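Malonyl CoA-acyl carrier protein transacylase (Burkholderia pseudomallei 1710b, PDB 3EZO) probably transfers the malonyl group from malonyl-CoA to the thiol of holo-acyl carrier protein, releasing CoA and supplying malonyl-ACP for fatty acid synthesis. Local coordinates at residues A154-T159 against I182-E187. Residues are numbered along the deposited sequence; the frame is centred on the assembly and turned at random.
Sequences AEASAT and IEKACE
Ala-156 packs its methyl group straight onto the backbone of helix 179-191: CB lies 3.5 Å from Ala-185 N, with Ala-185 CB beside it. With only methyls between them, the two backbones come close, the CA atoms of this pair being 5.0 Å apart. Lys-184 CG, anti to the backbone N (chi1 -176°), leans on Ala-156 CA at 3.9 Å, and the chain then bends at chi2 and chi4 as it crosses Thr-159 at about a right angle. Thr-159 sets OG1 against Lys-184 CB at 3.5 Å and its methyl CG2 near Lys-184 CG. The same hydroxyl donates to Ala-156 O (2.9 Å), in the carbonyl plane with a C=O...O angle of 160°; Thr-159 N also bonds that oxygen, so two donors from Thr-159 grip this one carbonyl oxygen. The solvent side is looser: Glu-155 OE2 and Lys-184 NZ stand 5.9 Å apart, bridged by a water that donates to OE2 and weakly accepts from NZ. Glu-155 also forms a salt bridge with Lys-192. Beneath, Val-162 touches both alanines and Ile-175 meets Ala-185, where helices 146-156 and 179-191 pack side by side on the four-stranded antiparallel sheet of the ferredoxin-like small subdomain.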
ATOM      1  N   ALA A 154     -17.788  15.378  -6.371  1.00 11.65           N
ATOM      2  CA  ALA A 154     -19.153  15.641  -5.971  1.00 13.30           C
ATOM      3  C   ALA A 154     -19.952  16.128  -7.200  1.00 14.80           C
ATOM      4  O   ALA A 154     -21.034  15.654  -7.491  1.00 16.46           O
ATOM      5  CB  ALA A 154     -19.189  16.649  -4.771  1.00 11.91           C
ATOM      6  N   GLU A 155     -19.340  16.984  -7.991  1.00 16.35           N
ATOM      7  CA  GLU A 155     -19.930  17.451  -9.227  1.00 17.61           C
ATOM      8  C   GLU A 155     -20.086  16.350 -10.310  1.00 17.25           C
ATOM      9  O   GLU A 155     -21.171  16.206 -10.915  1.00 16.54           O
ATOM     10  CB  GLU A 155     -19.065  18.612  -9.723  1.00 18.26           C
ATOM     11  CG  GLU A 155     -19.632  19.372 -10.889  1.00 23.66           C
ATOM     12  CD  GLU A 155     -18.755  20.541 -11.254  1.00 29.22           C
ATOM     13  OE1 GLU A 155     -17.904  20.980 -10.387  1.00 32.13           O
ATOM     14  OE2 GLU A 155     -18.926  20.990 -12.407  1.00 32.28           O
ATOM     15  N   ALA A 156     -19.011  15.590 -10.546  1.00 15.83           N
ATOM     16  CA  ALA A 156     -19.007  14.483 -11.497  1.00 15.22           C
ATOM     17  C   ALA A 156     -20.034  13.378 -11.154  1.00 15.83           C
ATOM     18  O   ALA A 156     -20.489  12.612 -12.040  1.00 14.95           O
ATOM     19  CB  ALA A 156     -17.581  13.893 -11.579  1.00 14.05           C
ATOM     20  N   SER A 157     -20.393  13.285  -9.865  1.00 15.62           N
ATOM     21  CA  SER A 157     -21.178  12.163  -9.355  1.00 15.75           C
ATOM     22  C   SER A 157     -22.583  12.063  -9.931  1.00 15.53           C
ATOM     23  O   SER A 157     -23.190  10.993  -9.881  1.00 14.68           O
ATOM     24  CB  SER A 157     -21.245  12.175  -7.812  1.00 15.90           C
ATOM     25  OG  SER A 157     -20.050  11.574  -7.277  1.00 20.23           O
ATOM     26  N   ALA A 158     -23.108  13.164 -10.462  1.00 14.89           N
ATOM     27  CA  ALA A 158     -24.380  13.112 -11.222  1.00 15.54           C
ATOM     28  C   ALA A 158     -24.344  12.123 -12.384  1.00 15.36           C
ATOM     29  O   ALA A 158     -25.395  11.692 -12.830  1.00 16.01           O
ATOM     30  CB  ALA A 158     -24.770  14.539 -11.745  1.00 15.21           C
ATOM     31  N   THR A 159     -23.152  11.811 -12.925  1.00 15.68           N
ATOM     32  CA  THR A 159     -23.032  10.841 -14.021  1.00 15.78           C
ATOM     33  C   THR A 159     -22.749   9.430 -13.548  1.00 15.94           C
ATOM     34  O   THR A 159     -22.820   8.497 -14.335  1.00 16.56           O
ATOM     35  CB  THR A 159     -21.969  11.222 -15.057  1.00 16.10           C
ATOM     36  OG1 THR A 159     -20.637  11.126 -14.476  1.00 19.17           O
ATOM     37  CG2 THR A 159     -22.202  12.606 -15.555  1.00 15.63           C
ATOM     38  N   ILE A 182     -15.662   8.620 -13.327  1.00 17.55           N
ATOM     39  CA  ILE A 182     -14.228   8.828 -13.496  1.00 18.06           C
ATOM     40  C   ILE A 182     -13.955   9.699 -14.733  1.00 18.55           C
ATOM     41  O   ILE A 182     -13.244  10.676 -14.639  1.00 18.15           O
ATOM     42  CB  ILE A 182     -13.526   7.460 -13.640  1.00 19.32           C
ATOM     43  CG1 ILE A 182     -13.387   6.815 -12.256  1.00 20.04           C
ATOM     44  CG2 ILE A 182     -12.216   7.577 -14.407  1.00 19.13           C
ATOM     45  CD1 ILE A 182     -12.613   7.615 -11.323  1.00 23.35           C
ATOM     46  N   GLU A 183     -14.550   9.351 -15.874  1.00 18.90           N
ATOM     47  CA  GLU A 183     -14.438  10.186 -17.096  1.00 19.77           C
ATOM     48  C   GLU A 183     -14.860  11.645 -16.892  1.00 18.44           C
ATOM     49  O   GLU A 183     -14.109  12.589 -17.193  1.00 19.15           O
ATOM     50  CB  GLU A 183     -15.231   9.543 -18.244  1.00 19.74           C
ATOM     51  CG  GLU A 183     -14.403   8.492 -18.902  1.00 26.19           C
ATOM     52  CD  GLU A 183     -15.138   7.726 -19.986  1.00 31.61           C
ATOM     53  OE1 GLU A 183     -15.752   8.362 -20.886  1.00 39.72           O
ATOM     54  OE2 GLU A 183     -15.085   6.485 -19.940  1.00 36.76           O
ATOM     55  N   LYS A 184     -16.047  11.847 -16.344  1.00 17.86           N
ATOM     56  CA  LYS A 184     -16.542  13.213 -16.089  1.00 16.52           C
ATOM     57  C   LYS A 184     -15.677  13.959 -15.074  1.00 16.15           C
ATOM     58  O   LYS A 184     -15.426  15.163 -15.214  1.00 14.50           O
ATOM     59  CB  LYS A 184     -17.984  13.148 -15.577  1.00 17.26           C
ATOM     60  CG  LYS A 184     -18.644  14.488 -15.378  1.00 18.20           C
ATOM     61  CD  LYS A 184     -18.813  15.201 -16.688  1.00 21.84           C
ATOM     62  CE  LYS A 184     -19.417  16.566 -16.465  1.00 27.28           C
ATOM     63  NZ  LYS A 184     -20.750  16.445 -15.770  1.00 32.85           N
ATOM     64  N   ALA A 185     -15.195  13.245 -14.057  1.00 15.01           N
ATOM     65  CA  ALA A 185     -14.316  13.876 -13.060  1.00 15.31           C
ATOM     66  C   ALA A 185     -13.019  14.333 -13.717  1.00 15.20           C
ATOM     67  O   ALA A 185     -12.547  15.434 -13.434  1.00 15.38           O
ATOM     68  CB  ALA A 185     -14.022  12.927 -11.873  1.00 14.07           C
ATOM     69  N   CYS A 186     -12.438  13.513 -14.589  1.00 16.10           N
ATOM     70  CA  CYS A 186     -11.236  13.971 -15.339  1.00 17.39           C
ATOM     71  C   CYS A 186     -11.498  15.252 -16.160  1.00 17.88           C
ATOM     72  O   CYS A 186     -10.722  16.216 -16.149  1.00 17.66           O
ATOM     73  CB  CYS A 186     -10.674  12.850 -16.218  1.00 16.88           C
ATOM     74  SG  CYS A 186      -9.989  11.517 -15.239  1.00 17.85           S
ATOM     75  N   GLU A 187     -12.622  15.269 -16.843  1.00 19.05           N
ATOM     76  CA  GLU A 187     -13.019  16.420 -17.660  1.00 20.37           C
ATOM     77  C   GLU A 187     -13.184  17.673 -16.799  1.00 19.43           C
ATOM     78  O   GLU A 187     -12.583  18.719 -17.071  1.00 20.05           O
ATOM     79  CB  GLU A 187     -14.326  16.030 -18.318  1.00 21.22           C
ATOM     80  CG  GLU A 187     -14.853  16.899 -19.363  1.00 26.99           C
ATOM     81  CD  GLU A 187     -16.263  16.442 -19.702  1.00 33.87           C
ATOM     82  OE1 GLU A 187     -16.400  15.263 -20.148  1.00 38.08           O
ATOM     83  OE2 GLU A 187     -17.215  17.232 -19.446  1.00 36.08           O
TER
HETATM   84  O   HOH W   1     -20.371  19.312 -14.221  1.00 61.52           O